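PDB 4GT6: cell surface protein from Faecalibacterium prausnitzii A2-165, which is of unknown function but, as an extracellular protein built from BspA-type leucine-rich repeats, probably binds other proteins. Local coordinates for residues A[182-187]-A[199-204]; A[221-226]-A[245-250]; A[236-241]-A[262-267]; A[257-262]-A[283-288]. One frame throughout, in Å; residues are numbered along the deposited sequence. Where two conformers were deposited one is given.

Contact 1. Residues A[182-187]-A[199-204]. With EDO (1,2-ethanediol), chain G; EDO (1,2-ethanediol), chain H; EDO (1,2-ethanediol), chain L; EDO (1,2-ethanediol), chain F.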
loop_
_atom_site.group_PDB
_atom_site.type_symbol
_atom_site.label_atom_id
_atom_site.label_comp_id
_atom_site.label_asym_id
_atom_site.label_seq_id
_atom_site.Cartn_x
_atom_site.Cartn_y
_atom_site.Cartn_z
ATOM N N THR A 182 2.557 5.181 -3.395
ATOM C CA THR A 182 2.415 5.560 -4.801
ATOM C C THR A 182 2.426 7.088 -4.961
ATOM O O THR A 182 2.317 7.826 -3.980
ATOM C CB THR A 182 1.150 4.937 -5.417
ATOM O OG1 THR A 182 0.005 5.412 -4.707
ATOM C CG2 THR A 182 1.197 3.409 -5.427
ATOM N N ALA A 183 2.525 7.553 -6.205
ATOM C CA ALA A 183 2.568 8.985 -6.522
ATOM C C ALA A 183 1.181 9.523 -6.884
ATOM O O ALA A 183 1.106 10.561 -7.552
ATOM C CB ALA A 183 3.537 9.222 -7.684
ATOM N N LEU A 184 0.080 8.837 -6.453
ATOM C CA LEU A 184 -1.288 9.259 -6.809
ATOM C C LEU A 184 -1.541 10.726 -6.460
ATOM O O LEU A 184 -1.291 11.121 -5.319
ATOM C CB LEU A 184 -2.323 8.392 -6.058
ATOM C CG LEU A 184 -2.408 6.922 -6.471
ATOM C CD1 LEU A 184 -3.384 6.185 -5.549
ATOM C CD2 LEU A 184 -2.839 6.790 -7.962
ATOM N N THR A 185 -2.006 11.526 -7.429
ATOM C CA THR A 185 -2.319 12.947 -7.178
ATOM C C THR A 185 -3.814 13.073 -6.842
ATOM O O THR A 185 -4.260 14.064 -6.259
ATOM C CB THR A 185 -1.909 13.803 -8.395
ATOM O OG1 THR A 185 -2.446 13.203 -9.583
ATOM C CG2 THR A 185 -0.403 13.881 -8.547
ATOM N N GLN A 186 -4.587 12.059 -7.242
ATOM C CA GLN A 186 -6.009 11.962 -6.972
ATOM C C GLN A 186 -6.424 10.508 -6.862
ATOM O O GLN A 186 -5.754 9.614 -7.408
ATOM C CB GLN A 186 -6.870 12.671 -8.045
ATOM C CG GLN A 186 -6.831 12.010 -9.442
ATOM C CD GLN A 186 -5.476 12.133 -10.105
ATOM O OE1 GLN A 186 -4.912 13.230 -10.207
ATOM N NE2 GLN A 186 -4.867 11.000 -10.458
ATOM N N ILE A 187 -7.532 10.286 -6.122
ATOM C CA ILE A 187 -8.186 8.997 -5.888
ATOM C C ILE A 187 -9.681 9.121 -6.162
ATOM O O ILE A 187 -10.298 10.069 -5.667
ATOM C CB ILE A 187 -7.980 8.518 -4.408
ATOM C CG1 ILE A 187 -6.525 8.236 -4.039
ATOM C CG2 ILE A 187 -8.840 7.298 -4.084
ATOM C CD1 ILE A 187 -6.367 8.198 -2.500
ATOM N N ASN A 199 -4.035 0.765 5.535
ATOM C CA ASN A 199 -2.895 1.339 4.820
ATOM C C ASN A 199 -2.988 1.261 3.291
ATOM O O ASN A 199 -1.973 1.484 2.619
ATOM C CB ASN A 199 -1.585 0.669 5.303
ATOM C CG ASN A 199 -1.210 1.064 6.699
ATOM O OD1 ASN A 199 -1.363 2.220 7.083
ATOM N ND2 ASN A 199 -0.767 0.102 7.512
ATOM N N ALA A 200 -4.195 1.064 2.730
ATOM C CA ALA A 200 -4.388 1.063 1.263
ATOM C C ALA A 200 -3.825 2.331 0.643
ATOM O O ALA A 200 -3.299 2.282 -0.462
ATOM C CB ALA A 200 -5.879 0.949 0.927
ATOM N N PHE A 201 -3.927 3.485 1.364
ATOM C CA PHE A 201 -3.436 4.760 0.852
ATOM C C PHE A 201 -2.377 5.392 1.776
ATOM O O PHE A 201 -2.134 6.603 1.708
ATOM C CB PHE A 201 -4.623 5.723 0.615
ATOM C CG PHE A 201 -5.558 5.186 -0.445
ATOM C CD1 PHE A 201 -5.181 5.175 -1.789
ATOM C CD2 PHE A 201 -6.788 4.636 -0.094
ATOM C CE1 PHE A 201 -6.041 4.660 -2.769
ATOM C CE2 PHE A 201 -7.651 4.117 -1.075
ATOM C CZ PHE A 201 -7.275 4.143 -2.408
ATOM N N SER A 202 -1.666 4.565 2.559
ATOM C CA SER A 202 -0.591 5.100 3.402
ATOM C C SER A 202 0.584 5.556 2.511
ATOM O O SER A 202 0.720 5.092 1.367
ATOM C CB SER A 202 -0.125 4.064 4.419
ATOM O OG SER A 202 0.501 2.969 3.756
ATOM N N GLU A 203 1.348 6.566 2.982
ATOM C CA GLU A 203 2.509 7.102 2.249
ATOM C C GLU A 203 2.161 7.591 0.810
ATOM O O GLU A 203 2.976 7.474 -0.092
ATOM C CB GLU A 203 3.650 6.049 2.201
ATOM C CG GLU A 203 4.181 5.671 3.575
ATOM C CD GLU A 203 5.278 4.627 3.470
ATOM O OE1 GLU A 203 6.376 4.976 2.988
ATOM O OE2 GLU A 203 5.015 3.447 3.777
ATOM N N CYS A 204 0.958 8.138 0.597
ATOM C CA CYS A 204 0.617 8.702 -0.707
ATOM C C CYS A 204 0.958 10.190 -0.639
ATOM O O CYS A 204 0.098 11.051 -0.442
ATOM C CB CYS A 204 -0.838 8.439 -1.063
ATOM S SG CYS A 204 -1.151 6.718 -1.553
HETATM C C1 EDO G . 3.848 1.674 6.926
HETATM O O1 EDO G . 3.150 0.437 6.927
HETATM C C2 EDO G . 2.966 2.730 6.217
HETATM O O2 EDO G . 2.837 2.407 4.855
HETATM C C1 EDO H . 5.362 10.246 -4.633
HETATM O O1 EDO H . 5.585 11.473 -3.998
HETATM C C2 EDO H . 5.444 9.087 -3.618
HETATM O O2 EDO H . 4.467 9.218 -2.570
HETATM C C1 EDO L . 0.035 -0.863 10.768
HETATM O O1 EDO L . -0.109 0.496 10.390
HETATM C C2 EDO L . -1.063 -1.331 11.741
HETATM O O2 EDO L . -2.261 -1.526 11.029
HETATM C C1 EDO F . -7.411 2.418 5.394
HETATM O O1 EDO F . -6.204 2.600 6.186
HETATM C C2 EDO F . -8.413 1.497 6.163
HETATM O O2 EDO F . -9.771 1.580 5.708
#

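Contact 2. Residues A[221-226]-A[245-250]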
loop_
_atom_site.group_PDB
_atom_site.type_symbol
_atom_site.label_atom_id
_atom_site.label_comp_id
_atom_site.label_asym_id
_atom_site.label_seq_id
_atom_site.Cartn_x
_atom_site.Cartn_y
_atom_site.Cartn_z
ATOM N N ASP A 221 -15.809 16.606 2.533
ATOM C CA ASP A 221 -14.918 17.772 2.587
ATOM C C ASP A 221 -13.471 17.341 2.196
ATOM O O ASP A 221 -12.494 17.649 2.890
ATOM C CB ASP A 221 -14.980 18.443 3.980
ATOM C CG ASP A 221 -14.087 19.670 4.159
ATOM O OD1 ASP A 221 -13.962 20.461 3.201
ATOM O OD2 ASP A 221 -13.514 19.833 5.268
ATOM N N ASN A 222 -13.360 16.577 1.095
ATOM C CA ASN A 222 -12.089 16.115 0.498
ATOM C C ASN A 222 -11.216 15.282 1.488
ATOM O O ASN A 222 -10.003 15.425 1.536
ATOM C CB ASN A 222 -11.288 17.315 -0.038
ATOM C CG ASN A 222 -10.137 16.898 -0.929
ATOM O OD1 ASN A 222 -10.170 15.847 -1.543
ATOM N ND2 ASN A 222 -9.106 17.704 -1.002
ATOM N N VAL A 223 -11.850 14.442 2.281
ATOM C CA VAL A 223 -11.166 13.559 3.224
ATOM C C VAL A 223 -11.857 12.221 3.091
ATOM O O VAL A 223 -13.085 12.190 2.989
ATOM C CB VAL A 223 -11.210 14.117 4.684
ATOM C CG1 VAL A 223 -10.604 13.126 5.671
ATOM C CG2 VAL A 223 -10.502 15.468 4.788
ATOM N N LEU A 224 -11.089 11.105 3.070
ATOM C CA LEU A 224 -11.728 9.802 2.923
ATOM C C LEU A 224 -12.029 9.197 4.282
ATOM O O LEU A 224 -11.154 9.144 5.151
ATOM C CB LEU A 224 -10.823 8.846 2.113
ATOM C CG LEU A 224 -11.464 7.513 1.683
ATOM C CD1 LEU A 224 -12.657 7.728 0.718
ATOM C CD2 LEU A 224 -10.399 6.627 0.996
ATOM N N TYR A 225 -13.256 8.695 4.431
ATOM C CA TYR A 225 -13.736 8.044 5.645
ATOM C C TYR A 225 -14.247 6.658 5.348
ATOM O O TYR A 225 -14.597 6.353 4.207
ATOM C CB TYR A 225 -14.907 8.854 6.280
ATOM C CG TYR A 225 -14.502 10.231 6.753
ATOM C CD1 TYR A 225 -14.555 11.328 5.897
ATOM C CD2 TYR A 225 -14.038 10.436 8.053
ATOM C CE1 TYR A 225 -14.110 12.591 6.308
ATOM C CE2 TYR A 225 -13.612 11.697 8.481
ATOM C CZ TYR A 225 -13.664 12.774 7.608
ATOM O OH TYR A 225 -13.233 14.017 8.017
ATOM N N GLU A 226 -14.362 5.852 6.401
ATOM C CA GLU A 226 -15.060 4.565 6.412
ATOM C C GLU A 226 -16.285 4.782 7.281
ATOM O O GLU A 226 -16.137 5.198 8.431
ATOM C CB GLU A 226 -14.181 3.447 6.988
ATOM C CG GLU A 226 -14.923 2.122 7.125
ATOM C CD GLU A 226 -14.021 1.041 7.675
ATOM O OE1 GLU A 226 -13.186 0.511 6.907
ATOM O OE2 GLU A 226 -14.035 0.851 8.907
ATOM N N PRO A 245 -3.924 25.315 6.245
ATOM C CA PRO A 245 -3.076 25.257 7.446
ATOM C C PRO A 245 -3.767 24.570 8.618
ATOM O O PRO A 245 -3.075 24.079 9.486
ATOM C CB PRO A 245 -2.809 26.737 7.776
ATOM C CG PRO A 245 -3.159 27.482 6.551
ATOM C CD PRO A 245 -4.248 26.713 5.890
ATOM N N ALA A 246 -5.115 24.564 8.664
ATOM C CA ALA A 246 -5.833 23.962 9.788
ATOM C C ALA A 246 -6.893 22.972 9.325
ATOM O O ALA A 246 -7.498 23.143 8.258
ATOM C CB ALA A 246 -6.495 25.045 10.630
ATOM N N PHE A 247 -7.161 21.977 10.170
ATOM C CA PHE A 247 -8.241 21.029 9.902
ATOM C C PHE A 247 -8.883 20.648 11.217
ATOM O O PHE A 247 -8.182 20.432 12.193
ATOM C CB PHE A 247 -7.762 19.777 9.133
ATOM C CG PHE A 247 -8.901 18.819 8.809
ATOM C CD1 PHE A 247 -9.907 19.182 7.910
ATOM C CD2 PHE A 247 -8.979 17.567 9.420
ATOM C CE1 PHE A 247 -10.968 18.307 7.625
ATOM C CE2 PHE A 247 -10.012 16.673 9.096
ATOM C CZ PHE A 247 -11.012 17.057 8.222
ATOM N N LYS A 248 -10.212 20.621 11.256
ATOM C CA LYS A 248 -10.951 20.161 12.423
ATOM C C LYS A 248 -11.629 18.860 12.026
ATOM O O LYS A 248 -12.467 18.835 11.113
ATOM C CB LYS A 248 -11.984 21.197 12.928
ATOM C CG LYS A 248 -12.758 20.705 14.167
ATOM C CD LYS A 248 -13.736 21.766 14.717
ATOM C CE LYS A 248 -15.040 21.899 13.921
ATOM N NZ LYS A 248 -15.749 23.180 14.270
ATOM N N ILE A 249 -11.270 17.778 12.705
ATOM C CA ILE A 249 -11.886 16.471 12.428
ATOM C C ILE A 249 -13.369 16.562 12.864
ATOM O O ILE A 249 -13.652 16.988 13.982
ATOM C CB ILE A 249 -11.119 15.341 13.153
ATOM C CG1 ILE A 249 -9.683 15.213 12.569
ATOM C CG2 ILE A 249 -11.893 14.002 13.057
ATOM C CD1 ILE A 249 -8.720 14.376 13.449
ATOM N N PRO A 250 -14.328 16.175 11.998
ATOM C CA PRO A 250 -15.745 16.337 12.372
ATOM C C PRO A 250 -16.180 15.498 13.553
ATOM O O PRO A 250 -15.744 14.352 13.738
ATOM C CB PRO A 250 -16.516 15.877 11.131
ATOM C CG PRO A 250 -15.540 15.958 9.998
ATOM C CD PRO A 250 -14.175 15.733 10.593
#

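Contact 3. Residues A[236-241]-A[262-267]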
loop_
_atom_site.group_PDB
_atom_site.type_symbol
_atom_site.label_atom_id
_atom_site.label_comp_id
_atom_site.label_asym_id
_atom_site.label_seq_id
_atom_site.Cartn_x
_atom_site.Cartn_y
_atom_site.Cartn_z
ATOM N N ILE A 236 -9.762 7.798 7.280
ATOM C CA ILE A 236 -8.736 6.889 6.774
ATOM C C ILE A 236 -7.686 7.582 5.886
ATOM O O ILE A 236 -6.542 7.115 5.877
ATOM C CB ILE A 236 -9.357 5.630 6.114
ATOM C CG1 ILE A 236 -10.083 5.923 4.796
ATOM C CG2 ILE A 236 -10.268 4.808 7.145
ATOM C CD1 ILE A 236 -10.553 4.655 4.076
ATOM N N ARG A 237 -8.023 8.695 5.180
ATOM C CA ARG A 237 -7.020 9.362 4.355
ATOM C C ARG A 237 -7.297 10.860 4.196
ATOM O O ARG A 237 -8.282 11.267 3.571
ATOM C CB ARG A 237 -6.913 8.702 2.949
ATOM C CG ARG A 237 -5.861 9.304 2.023
ATOM C CD ARG A 237 -4.432 8.917 2.426
ATOM N NE ARG A 237 -3.810 9.936 3.288
ATOM C CZ ARG A 237 -2.576 9.851 3.776
ATOM N NH1 ARG A 237 -1.847 8.757 3.577
ATOM N NH2 ARG A 237 -2.057 10.863 4.468
ATOM N N TYR A 238 -6.408 11.665 4.780
ATOM C CA TYR A 238 -6.380 13.114 4.602
ATOM C C TYR A 238 -5.347 13.366 3.492
ATOM O O TYR A 238 -4.252 12.816 3.583
ATOM C CB TYR A 238 -6.021 13.819 5.908
ATOM C CG TYR A 238 -6.030 15.330 5.789
ATOM C CD1 TYR A 238 -4.892 16.025 5.373
ATOM C CD2 TYR A 238 -7.150 16.068 6.154
ATOM C CE1 TYR A 238 -4.895 17.416 5.265
ATOM C CE2 TYR A 238 -7.156 17.462 6.079
ATOM C CZ TYR A 238 -6.025 18.129 5.633
ATOM O OH TYR A 238 -6.042 19.497 5.543
ATOM N N PRO A 239 -5.652 14.155 2.438
ATOM C CA PRO A 239 -4.695 14.282 1.315
ATOM C C PRO A 239 -3.437 15.040 1.729
ATOM O O PRO A 239 -3.540 16.145 2.239
ATOM C CB PRO A 239 -5.488 15.008 0.206
ATOM C CG PRO A 239 -6.788 15.404 0.798
ATOM C CD PRO A 239 -6.911 14.893 2.199
ATOM N N SER A 240 -2.260 14.401 1.591
ATOM C CA SER A 240 -0.991 14.980 2.061
ATOM C C SER A 240 -0.647 16.333 1.434
ATOM O O SER A 240 0.031 17.133 2.071
ATOM C CB SER A 240 0.159 14.012 1.801
ATOM O OG SER A 240 0.041 12.886 2.659
ATOM N N GLN A 241 -1.109 16.588 0.203
ATOM C CA GLN A 241 -0.825 17.847 -0.481
ATOM C C GLN A 241 -1.923 18.899 -0.282
ATOM O O GLN A 241 -1.814 20.002 -0.833
ATOM C CB GLN A 241 -0.543 17.598 -1.978
ATOM C CG GLN A 241 0.778 16.855 -2.199
ATOM C CD GLN A 241 1.979 17.658 -1.749
ATOM O OE1 GLN A 241 2.070 18.864 -1.967
ATOM N NE2 GLN A 241 2.928 17.014 -1.120
ATOM N N ASP A 262 -0.430 10.823 7.442
ATOM C CA ASP A 262 1.012 10.767 7.273
ATOM C C ASP A 262 1.468 11.706 6.143
ATOM O O ASP A 262 0.727 11.951 5.179
ATOM C CB ASP A 262 1.532 9.322 7.082
ATOM C CG ASP A 262 1.191 8.572 5.782
ATOM O OD1 ASP A 262 0.451 9.119 4.949
ATOM O OD2 ASP A 262 1.684 7.446 5.605
ATOM N N SER A 263 2.661 12.307 6.336
ATOM C CA SER A 263 3.362 13.152 5.366
ATOM C C SER A 263 2.555 14.359 4.848
ATOM O O SER A 263 2.706 14.732 3.675
ATOM C CB SER A 263 3.868 12.315 4.192
ATOM O OG SER A 263 4.823 11.373 4.656
ATOM N N CYS A 264 1.746 15.006 5.713
ATOM C CA CYS A 264 1.046 16.234 5.296
ATOM C C CYS A 264 2.062 17.361 5.174
ATOM O O CYS A 264 2.699 17.721 6.163
ATOM C CB CYS A 264 -0.061 16.596 6.274
ATOM S SG CYS A 264 -1.431 15.431 6.263
ATOM N N ALA A 265 2.240 17.887 3.974
ATOM C CA ALA A 265 3.235 18.926 3.710
ATOM C C ALA A 265 2.846 20.314 4.279
ATOM O O ALA A 265 3.738 21.117 4.555
ATOM C CB ALA A 265 3.458 19.046 2.204
ATOM N N TYR A 266 1.538 20.596 4.432
ATOM C CA TYR A 266 1.067 21.942 4.793
ATOM C C TYR A 266 0.306 22.036 6.101
ATOM O O TYR A 266 0.207 23.141 6.654
ATOM C CB TYR A 266 0.158 22.491 3.675
ATOM C CG TYR A 266 0.835 22.553 2.319
ATOM C CD1 TYR A 266 1.622 23.645 1.959
ATOM C CD2 TYR A 266 0.679 21.525 1.391
ATOM C CE1 TYR A 266 2.268 23.697 0.722
ATOM C CE2 TYR A 266 1.314 21.571 0.143
ATOM C CZ TYR A 266 2.104 22.661 -0.186
ATOM O OH TYR A 266 2.720 22.730 -1.412
ATOM N N LEU A 267 -0.307 20.937 6.553
ATOM C CA LEU A 267 -1.136 20.946 7.765
ATOM C C LEU A 267 -0.346 21.431 8.982
ATOM O O LEU A 267 0.657 20.811 9.353
ATOM C CB LEU A 267 -1.714 19.545 8.009
ATOM C CG LEU A 267 -2.759 19.428 9.147
ATOM C CD1 LEU A 267 -4.027 20.245 8.842
ATOM C CD2 LEU A 267 -3.133 17.993 9.381
HETATM O O HOH W 1 -0.920 18.990 3.968
HETATM O O HOH W 2 3.715 14.929 1.195
HETATM O O HOH W 3 1.723 20.799 -3.575
#

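Contact 4. Residues A[257-262]-A[283-288]. With EDO (1,2-ethanediol), chain L.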
loop_
_atom_site.group_PDB
_atom_site.type_symbol
_atom_site.label_atom_id
_atom_site.label_comp_id
_atom_site.label_asym_id
_atom_site.label_seq_id
_atom_site.Cartn_x
_atom_site.Cartn_y
_atom_site.Cartn_z
ATOM N N GLU A 257 -7.606 6.458 11.624
ATOM C CA GLU A 257 -6.986 5.199 11.246
ATOM C C GLU A 257 -5.450 5.373 11.025
ATOM O O GLU A 257 -4.939 6.497 10.945
ATOM C CB GLU A 257 -7.714 4.582 10.030
ATOM C CG GLU A 257 -7.443 3.100 9.775
ATOM C CD GLU A 257 -7.475 2.219 11.011
ATOM O OE1 GLU A 257 -8.593 1.917 11.485
ATOM O OE2 GLU A 257 -6.389 1.926 11.567
ATOM N N THR A 258 -4.725 4.256 11.028
ATOM C CA THR A 258 -3.271 4.238 10.884
ATOM C C THR A 258 -2.846 5.028 9.637
ATOM O O THR A 258 -3.471 4.907 8.580
ATOM C CB THR A 258 -2.731 2.789 10.894
ATOM O OG1 THR A 258 -1.300 2.809 10.805
ATOM C CG2 THR A 258 -3.293 1.924 9.774
ATOM N N HIS A 259 -1.815 5.882 9.792
ATOM C CA HIS A 259 -1.228 6.723 8.730
ATOM C C HIS A 259 -2.266 7.617 8.002
ATOM O O HIS A 259 -2.013 8.028 6.866
ATOM C CB HIS A 259 -0.457 5.812 7.728
ATOM C CG HIS A 259 0.642 5.038 8.398
ATOM N ND1 HIS A 259 0.555 3.667 8.592
ATOM C CD2 HIS A 259 1.796 5.481 8.948
ATOM C CE1 HIS A 259 1.659 3.322 9.247
ATOM N NE2 HIS A 259 2.446 4.377 9.461
ATOM N N ALA A 260 -3.416 7.953 8.654
ATOM C CA ALA A 260 -4.457 8.741 7.968
ATOM C C ALA A 260 -3.959 10.134 7.569
ATOM O O ALA A 260 -4.417 10.686 6.568
ATOM C CB ALA A 260 -5.711 8.868 8.846
ATOM N N PHE A 261 -3.024 10.703 8.357
ATOM C CA PHE A 261 -2.466 12.039 8.093
ATOM C C PHE A 261 -0.964 11.969 7.873
ATOM O O PHE A 261 -0.279 12.965 8.063
ATOM C CB PHE A 261 -2.747 12.997 9.269
ATOM C CG PHE A 261 -4.167 13.442 9.492
ATOM C CD1 PHE A 261 -5.046 12.665 10.247
ATOM C CD2 PHE A 261 -4.603 14.689 9.043
ATOM C CE1 PHE A 261 -6.353 13.099 10.498
ATOM C CE2 PHE A 261 -5.917 15.115 9.278
ATOM C CZ PHE A 261 -6.783 14.321 10.010
ATOM N N ASP A 262 -0.430 10.823 7.442
ATOM C CA ASP A 262 1.012 10.767 7.273
ATOM C C ASP A 262 1.468 11.706 6.143
ATOM O O ASP A 262 0.727 11.951 5.179
ATOM C CB ASP A 262 1.532 9.322 7.082
ATOM C CG ASP A 262 1.191 8.572 5.782
ATOM O OD1 ASP A 262 0.451 9.119 4.949
ATOM O OD2 ASP A 262 1.684 7.446 5.605
ATOM N N ALA A 283 -0.327 7.884 12.713
ATOM C CA ALA A 283 -1.400 8.709 12.161
ATOM C C ALA A 283 -0.906 10.055 11.643
ATOM O O ALA A 283 -1.379 10.475 10.610
ATOM C CB ALA A 283 -2.490 8.917 13.185
ATOM N N PHE A 284 0.040 10.720 12.329
ATOM C CA PHE A 284 0.539 12.043 11.912
ATOM C C PHE A 284 2.040 12.006 11.651
ATOM O O PHE A 284 2.707 13.039 11.721
ATOM C CB PHE A 284 0.225 13.096 12.996
ATOM C CG PHE A 284 -1.254 13.309 13.210
ATOM C CD1 PHE A 284 -1.954 14.240 12.452
ATOM C CD2 PHE A 284 -1.946 12.577 14.166
ATOM C CE1 PHE A 284 -3.324 14.436 12.655
ATOM C CE2 PHE A 284 -3.318 12.756 14.352
ATOM C CZ PHE A 284 -4.000 13.681 13.590
HETATM N N MSE A 285 2.565 10.854 11.274
HETATM C CA MSE A 285 4.001 10.779 11.095
HETATM C C MSE A 285 4.505 11.569 9.864
HETATM O O MSE A 285 3.818 11.671 8.847
HETATM C CB MSE A 285 4.509 9.344 11.112
HETATM C CG MSE A 285 4.253 8.536 9.899
HETATM SE SE MSE A 285 5.200 6.812 10.155
HETATM C CE MSE A 285 7.028 7.353 10.412
ATOM N N ASN A 286 5.675 12.204 10.025
ATOM C CA ASN A 286 6.342 13.014 9.002
ATOM C C ASN A 286 5.461 14.182 8.514
ATOM O O ASN A 286 5.408 14.444 7.312
ATOM C CB ASN A 286 6.797 12.133 7.829
ATOM C CG ASN A 286 7.815 11.113 8.264
ATOM O OD1 ASN A 286 8.735 11.417 9.018
ATOM N ND2 ASN A 286 7.651 9.880 7.839
ATOM N N CYS A 287 4.776 14.883 9.448
ATOM C CA CYS A 287 4.017 16.109 9.144
ATOM C C CYS A 287 4.945 17.259 9.529
ATOM O O CYS A 287 4.993 17.605 10.709
ATOM C CB CYS A 287 2.699 16.143 9.913
ATOM S SG CYS A 287 1.450 15.019 9.244
ATOM N N PRO A 288 5.745 17.813 8.583
ATOM C CA PRO A 288 6.794 18.773 8.980
ATOM C C PRO A 288 6.321 20.186 9.312
ATOM O O PRO A 288 7.137 20.967 9.786
ATOM C CB PRO A 288 7.736 18.795 7.768
ATOM C CG PRO A 288 6.916 18.379 6.640
ATOM C CD PRO A 288 5.848 17.473 7.149
HETATM C C1 EDO L . 0.035 -0.863 10.768
HETATM O O1 EDO L . -0.109 0.496 10.390
HETATM C C2 EDO L . -1.063 -1.331 11.741
HETATM O O2 EDO L . -2.261 -1.526 11.029
#

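Contact 1. Residues A[182-187]-A[199-204]
Ile187 and Phe201 reach toward each other tip to tip, so that a methyl group meets an aromatic face. Ile187 was modelled in two conformers; in one of them CD1 lies 3.7 Å from the centroid of the Phe201 ring, a CH-pi contact. The approach is tilted 27° from the ring normal, which displaces the methyl toward the rim. Farther round the rim, Ile187 CG2 of the same conformer is 3.9 Å from Phe201 CZ.

Leu184 comes from another direction. Leu184 CD1 is at the edge of the Phe201 ring, near its plane and 4.1 Å from Phe201 CE1, and the two side chains cross obliquely. Both aliphatic residues lead into or lie on strand 186-189, whereas Phe201 belongs to the type I turn from Asn199 to Ser202, so the ring joins a strand of the leucine-rich repeat solenoid to the turn region of the same coil. The Phe201 ring also meets that of Phe179, with planes about 5° apart.

At the other end of the contact, Thr182 OG1 stands 3.6 Å from Cys204 SG. With chi1 at 61°, OG1 sits between the backbone N and the carbonyl carbon, and its hydrogen bond is made to Phe179 O. The Thr182 carbonyl oxygen accepts a 2.9 Å hydrogen bond from O2 of an ethanediol molecule, probably a crystallisation additive.

Contact 2. Residues A[221-226]-A[245-250]
Tyr225 and Phe247 sit on the outermost strands of two different sheets of the leucine-rich repeat solenoid: 224-227, paired antiparallel with 233-237 as a hairpin, and 246-248, which starts a parallel sheet of three. The backbones stay well apart, with the CA atoms of Val223 and Ile249 separated by 9.7 Å, and side chains alone bridge the interval.

Phe247 takes part in three of the four residue pairs, through the far end of its ring. Phe247 CG is anti to the backbone N (chi1 -178°), and the ring meets Val223 tip to tip, CZ to CG2 at 3.8 Å. The hydroxyl of Tyr225 lies at the ring edge, in plane, with OH 3.8 Å from Phe247 CZ. Asp221 OD2 is also in plane at the edge, 3.8 Å from Phe247 CE1, its carboxylate turned 30° from the ring as the two side chains slide past each other in opposite directions. Tyr225 and Pro250 meet tip to tip, with OH 3.2 Å from the proline CD.

An alanine in place of Phe247 would probably open a gap beside Val223 CG2 and leave Tyr225 OH with only Pro250 across this contact. The Phe247 ring also meets that of Tyr238, with planes at about 55°. Such filling by aliphatic and aromatic side chains between the sheets is typical of the interior of a leucine-rich repeat solenoid.

Contact 3. Residues A[236-241]-A[262-267]
Arg237 and Asp262 form a salt bridge, NH1 donating to OD1 over 2.7 Å with an N-H...O angle of 158°. OD1 is met on its syn side and lies in the guanidinium plane. Arg237 NH2 reaches the backbone O of Asp262 at 3.1 Å, on a lone pair, and makes only a weak bond to OD1. The arginine chain, bent at chi2 and chi3, also turns NE toward its neighbour, Tyr238 O, at 2.9 Å; NH2 shares that acceptor.

Ser240 OG is a second donor to Asp262 O, at 2.8 Å. Ser240 O in turn accepts from Ala265 N at 3.0 Å, with an N-H...O angle of 161°.

Apolar packing lies beyond. Cys264 SG approaches Tyr238 CD1 obliquely at 3.6 Å, and Leu267 CD1 touches the same residue's OH at 3.9 Å. A water links Gln241 OE1 to Tyr266 OH, while Gln241 NE2 bonds Phe205 O.

A leucine in place of Arg237 would probably leave the buried Asp262 carboxylate without its countercharge and Tyr238 O without two donors. The buried carboxylate is probably balanced by the guanidinium, and since Arg237 NH1 also bonds Phe201 O and Asp262 OD2 accepts from Glu203 N, the pair ties together segments 199-204, 236-241 and 262-267.

Contact 4. Residues A[257-262]-A[283-288]
Phe261 N donates to Ala283 O over 2.8 Å, nearly along the C=O axis although the N-H...O angle is only 137°, and so joins the type I turn from His259 to Asp262 to the start of the next repeat's turn region. Just past it, the CA of Asp262 makes a C-H...O contact with Met285 O at 3.3 Å.

Around this bond the side chains of the two segments pair off. The rings of Phe261 and Phe284 lie side by side, pointing the same way, in an offset stack with centroids 4.6 Å apart and planes inclined by 19°. Phe284 CE1 sits over one face of Phe261, offset toward the rim and 3.4 Å from Phe261 CG. Both rings have CG anti to the carbonyl carbon (chi1 -70° for Phe261), and the like first torsions, on residues of like backbone shape, leave the rings side by side.

His259 and the selenomethionine Met285 also run side by side in the same direction. Met285 SE lies in the imidazole plane at the ring edge, 3.7 Å from His259 NE2, while His259 ND1 is hydrogen-bonded to Asn199 OD1. Met285 CG additionally packs on Asp262 CB at 4.0 Å.

Tyr238 stacks on Phe261, and the Phe307 ring meets that of Phe284, so the aromatic pair belongs to a longer row. Rings repeated at equivalent turns of successive coils are consistent with the phenylalanine spine of leucine-rich repeat proteins.

Overall arrangement
All four contacts are largely buried, but the centre of contact 1 is about 8 Å from that of the chain and the centre of contact 2 about 21 Å, with the exposed Asp221 at its margin. Contacts 1 and 2 are chiefly apolar; contact 3 is the polar one, and contact 4 combines one backbone bond with an aromatic stack. Contacts 3 and 4 share Asp262 and have centres about 7 Å apart; Tyr238 N and Ala260 O probably hydrogen-bond between them. Contact 1 is tied to contact 3 by two hydrogen bonds from its turn. Contact 2 reaches the same row of rings, Phe247 packing near Phe261, and its strand 224-227 adjoins strand 233-237 of contact 3.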